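Local coordinates for protein synthesis inhibitor I (Hordeum vulgare, PDB 4FBC) that is a plant ribosome-inactivating protein, an inhibitor of protein synthesis, with adenosine monophosphate bound in a pocket of the model, at residues Ala29-Ile32 with Ala33-Asn37; Leu170-Met173 with Val174-Thr178. The protein carries 3 engineered substitutions. One frame throughout, in Å; residues are numbered along the deposited sequence.

Contact 1: Ala29-Ile32 with Ala33-Asn37; sequences ATFI and AGIRN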
loop_
_atom_site.group_PDB
_atom_site.type_symbol
_atom_site.label_atom_id
_atom_site.label_comp_id
_atom_site.label_asym_id
_atom_site.label_seq_id
_atom_site.Cartn_x
_atom_site.Cartn_y
_atom_site.Cartn_z
ATOM N N ALA A 29 -8.780 9.538 6.180
ATOM C CA ALA A 29 -9.246 9.467 4.796
ATOM C C ALA A 29 -8.489 10.458 3.919
ATOM O O ALA A 29 -8.110 10.142 2.791
ATOM C CB ALA A 29 -10.750 9.729 4.725
ATOM N N THR A 30 -8.275 11.661 4.445
ATOM C CA THR A 30 -7.528 12.699 3.735
ATOM C C THR A 30 -6.086 12.245 3.476
ATOM O O THR A 30 -5.548 12.430 2.377
ATOM C CB THR A 30 -7.521 14.008 4.543
ATOM O OG1 THR A 30 -8.856 14.520 4.606
ATOM C CG2 THR A 30 -6.625 15.045 3.900
ATOM N N PHE A 31 -5.487 11.645 4.496
ATOM C CA PHE A 31 -4.121 11.092 4.422
ATOM C C PHE A 31 -4.002 10.028 3.319
ATOM O O PHE A 31 -3.121 10.113 2.457
ATOM C CB PHE A 31 -3.745 10.574 5.824
ATOM C CG PHE A 31 -2.658 9.525 5.860
ATOM C CD1 PHE A 31 -1.324 9.862 5.655
ATOM C CD2 PHE A 31 -2.975 8.211 6.170
ATOM C CE1 PHE A 31 -0.324 8.875 5.718
ATOM C CE2 PHE A 31 -1.986 7.222 6.238
ATOM C CZ PHE A 31 -0.669 7.560 6.018
ATOM N N ILE A 32 -4.904 9.052 3.326
ATOM C CA ILE A 32 -4.914 8.010 2.288
ATOM C C ILE A 32 -5.145 8.582 0.892
ATOM O O ILE A 32 -4.442 8.226 -0.059
ATOM C CB ILE A 32 -5.951 6.907 2.592
ATOM C CG1 ILE A 32 -5.574 6.143 3.872
ATOM C CG2 ILE A 32 -6.116 5.937 1.380
ATOM C CD1 ILE A 32 -4.164 5.482 3.823
ATOM N N ALA A 33 -6.124 9.473 0.750
ATOM C CA ALA A 33 -6.398 10.059 -0.558
ATOM C C ALA A 33 -5.203 10.838 -1.115
ATOM O O ALA A 33 -4.973 10.874 -2.330
ATOM C CB ALA A 33 -7.647 10.952 -0.493
ATOM N N GLY A 34 -4.440 11.454 -0.225
ATOM C CA GLY A 34 -3.310 12.277 -0.627
ATOM C C GLY A 34 -2.184 11.406 -1.151
ATOM O O GLY A 34 -1.496 11.792 -2.102
ATOM N N ILE A 35 -1.994 10.241 -0.533
ATOM C CA ILE A 35 -1.036 9.247 -1.046
ATOM C C ILE A 35 -1.418 8.816 -2.465
ATOM O O ILE A 35 -0.576 8.823 -3.371
ATOM C CB ILE A 35 -0.909 8.011 -0.127
ATOM C CG1 ILE A 35 -0.370 8.433 1.244
ATOM C CG2 ILE A 35 0.026 6.967 -0.756
ATOM C CD1 ILE A 35 -0.349 7.347 2.294
ATOM N N ARG A 36 -2.681 8.442 -2.669
ATOM C CA ARG A 36 -3.121 8.037 -3.997
ATOM C C ARG A 36 -2.879 9.147 -5.005
ATOM O O ARG A 36 -2.413 8.900 -6.112
ATOM C CB ARG A 36 -4.610 7.698 -3.987
ATOM C CG ARG A 36 -4.972 6.520 -3.120
ATOM C CD ARG A 36 -6.497 6.444 -2.998
ATOM N NE ARG A 36 -6.891 5.322 -2.164
ATOM C CZ ARG A 36 -8.075 5.231 -1.574
ATOM N NH1 ARG A 36 -8.971 6.211 -1.732
ATOM N NH2 ARG A 36 -8.348 4.179 -0.815
ATOM N N ASN A 37 -3.193 10.377 -4.605
ATOM C CA ASN A 37 -3.091 11.524 -5.496
ATOM C C ASN A 37 -1.644 11.789 -5.914
ATOM O O ASN A 37 -1.367 12.028 -7.089
ATOM C CB ASN A 37 -3.703 12.768 -4.846
ATOM C CG ASN A 37 -3.579 14.005 -5.719
ATOM O OD1 ASN A 37 -2.806 14.912 -5.415
ATOM N ND2 ASN A 37 -4.337 14.044 -6.814
#
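Ala29 and Ala33 begin a run of i to i+4 backbone bonds that marks 29-37 as regular alpha-helix: Ala33 N donates to Ala29 O at 2.9 Å, and the same spacing joins Gly34 N to Thr30 O, Ile35 N to Phe31 O, and Arg36 N to Ile32 O. The last of these is nearly straight, 169° at the hydrogen, with a distance of 3.2 Å from Arg36 N to Ile32 O.

Two side-chain pairs one turn apart carry the rest of the contact. Phe31 and Ile35 lie alongside each other and point the same way. Ile35 CD1 sits over the ring face, 4.1 Å from the centroid of Phe31 and 26° off its normal, which satisfies a CH-pi contact; the ring atom Phe31 CZ is 3.7 Å from Ile35 CD1. The phenyl group comes there because CG swings anti to the backbone N (chi1 157°). On another flank of the helix Ile32 and Arg36 cross obliquely: Ile32 CG2 rests 3.4 Å above the guanidinium plane of Arg36, shifted toward its rim, and 3.6 Å from Arg36 NH2. The aliphatic part of Arg36 stays close to the backbone, with Arg36 CG 3.5 Å from Ile32 O.

The guanidinium is held by hydrogen bonds from Arg36 NE to Thr178 O and from Arg36 NH2 to Ala177 O and Ser184 OG, which tie helix 25-39 to helices 157-179 and 181-190. Phe31 packs on strands 16-20 and 64-70, where its ring also meets Phe19. Ile35 packs on the same two strands and also touches Thr178 of helix 157-179.

Contact 2: Leu170-Met173 with Val174-Thr178; sequences LLLM and VNEAT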
loop_
_atom_site.group_PDB
_atom_site.type_symbol
_atom_site.label_atom_id
_atom_site.label_comp_id
_atom_site.label_asym_id
_atom_site.label_seq_id
_atom_site.Cartn_x
_atom_site.Cartn_y
_atom_site.Cartn_z
ATOM N N LEU A 170 0.528 -2.568 9.731
ATOM C CA LEU A 170 0.794 -1.380 8.933
ATOM C C LEU A 170 0.550 -1.591 7.442
ATOM O O LEU A 170 0.077 -0.688 6.758
ATOM C CB LEU A 170 2.209 -0.857 9.179
ATOM C CG LEU A 170 2.536 -0.486 10.620
ATOM C CD1 LEU A 170 3.887 0.199 10.697
ATOM C CD2 LEU A 170 1.437 0.415 11.208
ATOM N N LEU A 171 0.890 -2.773 6.933
ATOM C CA LEU A 171 0.653 -3.075 5.527
ATOM C C LEU A 171 -0.822 -2.904 5.204
ATOM O O LEU A 171 -1.186 -2.313 4.180
ATOM C CB LEU A 171 1.096 -4.506 5.213
ATOM C CG LEU A 171 2.571 -4.609 4.860
ATOM C CD1 LEU A 171 2.957 -6.063 4.702
ATOM C CD2 LEU A 171 2.855 -3.848 3.591
ATOM N N LEU A 172 -1.669 -3.405 6.098
ATOM C CA LEU A 172 -3.104 -3.324 5.902
ATOM C C LEU A 172 -3.623 -1.901 6.060
ATOM O O LEU A 172 -4.413 -1.436 5.239
ATOM C CB LEU A 172 -3.826 -4.290 6.842
ATOM C CG LEU A 172 -3.744 -5.750 6.399
ATOM C CD1 LEU A 172 -3.999 -6.664 7.584
ATOM C CD2 LEU A 172 -4.753 -6.021 5.285
ATOM N N MET A 173 -3.148 -1.193 7.083
ATOM C CA MET A 173 -3.721 0.118 7.408
ATOM C C MET A 173 -3.127 1.271 6.605
ATOM O O MET A 173 -3.697 2.373 6.564
ATOM C CB MET A 173 -3.624 0.369 8.914
ATOM C CG MET A 173 -4.449 -0.647 9.712
ATOM S SD MET A 173 -4.440 -0.320 11.485
ATOM C CE MET A 173 -5.715 0.953 11.606
ATOM N N VAL A 174 -1.993 1.021 5.954
ATOM C CA VAL A 174 -1.381 2.012 5.075
ATOM C C VAL A 174 -1.392 1.545 3.615
ATOM O O VAL A 174 -2.081 2.121 2.782
ATOM C CB VAL A 174 0.057 2.372 5.520
ATOM C CG1 VAL A 174 0.686 3.371 4.558
ATOM C CG2 VAL A 174 0.054 2.938 6.933
ATOM N N ASN A 175 -0.629 0.502 3.297
ATOM C CA ASN A 175 -0.494 0.096 1.896
ATOM C C ASN A 175 -1.768 -0.432 1.247
ATOM O O ASN A 175 -2.132 0.018 0.153
ATOM C CB ASN A 175 0.642 -0.922 1.732
ATOM C CG ASN A 175 1.906 -0.467 2.395
ATOM O OD1 ASN A 175 1.939 -0.272 3.606
ATOM N ND2 ASN A 175 2.966 -0.290 1.608
ATOM N N GLU A 176 -2.453 -1.373 1.903
ATOM C CA GLU A 176 -3.670 -1.923 1.313
ATOM C C GLU A 176 -4.777 -0.874 1.324
ATOM O O GLU A 176 -5.605 -0.823 0.409
ATOM C CB GLU A 176 -4.138 -3.205 2.021
ATOM C CG GLU A 176 -3.064 -4.299 2.188
ATOM C CD GLU A 176 -2.421 -4.760 0.876
ATOM O OE1 GLU A 176 -2.935 -4.441 -0.220
ATOM O OE2 GLU A 176 -1.383 -5.465 0.950
ATOM N N ALA A 177 -4.775 -0.039 2.358
ATOM C CA ALA A 177 -5.713 1.087 2.433
ATOM C C ALA A 177 -5.537 2.014 1.231
ATOM O O ALA A 177 -6.513 2.475 0.638
ATOM C CB ALA A 177 -5.497 1.849 3.721
ATOM N N THR A 178 -4.291 2.298 0.871
ATOM C CA THR A 178 -4.017 3.118 -0.314
ATOM C C THR A 178 -4.540 2.432 -1.582
ATOM O O THR A 178 -5.198 3.056 -2.426
ATOM C CB THR A 178 -2.504 3.417 -0.423
ATOM O OG1 THR A 178 -2.086 4.206 0.703
ATOM C CG2 THR A 178 -2.185 4.164 -1.700
#
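Leu171 and Glu176 are joined by the bond that defines this part of helix 157-179, a wider pi-type turn: Glu176 N donates to Leu171 O at 2.8 Å, an i to i+5 step, with 166° at the hydrogen and the donor nearly along the C=O axis. Ala177 N repeats the step to Leu172 O, but weakly, at 3.2 Å and 129°. Just before them, Val174 N still bonds to Leu170 O one residue-step shorter, so the spacing widens within the segment.

The side chains follow this backbone closely. Leu171 CD2 sits over the face of the Asn175 amide, 3.7 Å from Asn175 CG. A chi1 of -51° sets Glu176 CG beside its own backbone N, where it passes 3.4 Å from Leu171 O; Leu172 CD2 is 3.9 Å from Glu176 CG in a direction about square to that. Ala177 CB tucks 3.4 Å from Met173 O.

Outward from this shell, Glu176 OE2 takes a hydrogen bond with Tyr119 OH and a salt bridge with Arg179, and Asn175 ND2 is anchored on Ile87 O, which fixes the amide beneath Leu171. Leu171 itself touches the adenosine monophosphate, and Ile87 and Arg179 belong to the same pocket; through Leu171 the turn contributes to it. Asn175 OD1 is buried here and has no partner in the model. One turn further on, Thr178 N and Thr178 OG1 both reach back to Val174 O, each at 2.9 Å and from opposite faces of the carbonyl plane.

Overall arrangement
Both contacts are local turns of helices, yet they sit at different depths. Contact 1, centred about 11 Å from the chain centre, is only partly buried: Ala29, Thr30 and Ala33 are exposed. Contact 2, about 5 Å from that centre, is wholly buried and touches the ligand. The chemistry follows: regular backbone bonding with an aromatic-aliphatic pair against the sheet in contact 1, a widened turn with internal polar groups in contact 2. Their centres are about 12 Å apart; the helices are joined by packing, Ile35 CG2 to Thr178 CG2 at 3.7 Å, and by polar bonds from Arg36 to the Ala177 and Thr178 carbonyls. Helix 25-39 therefore lies between the strands and helix 157-179.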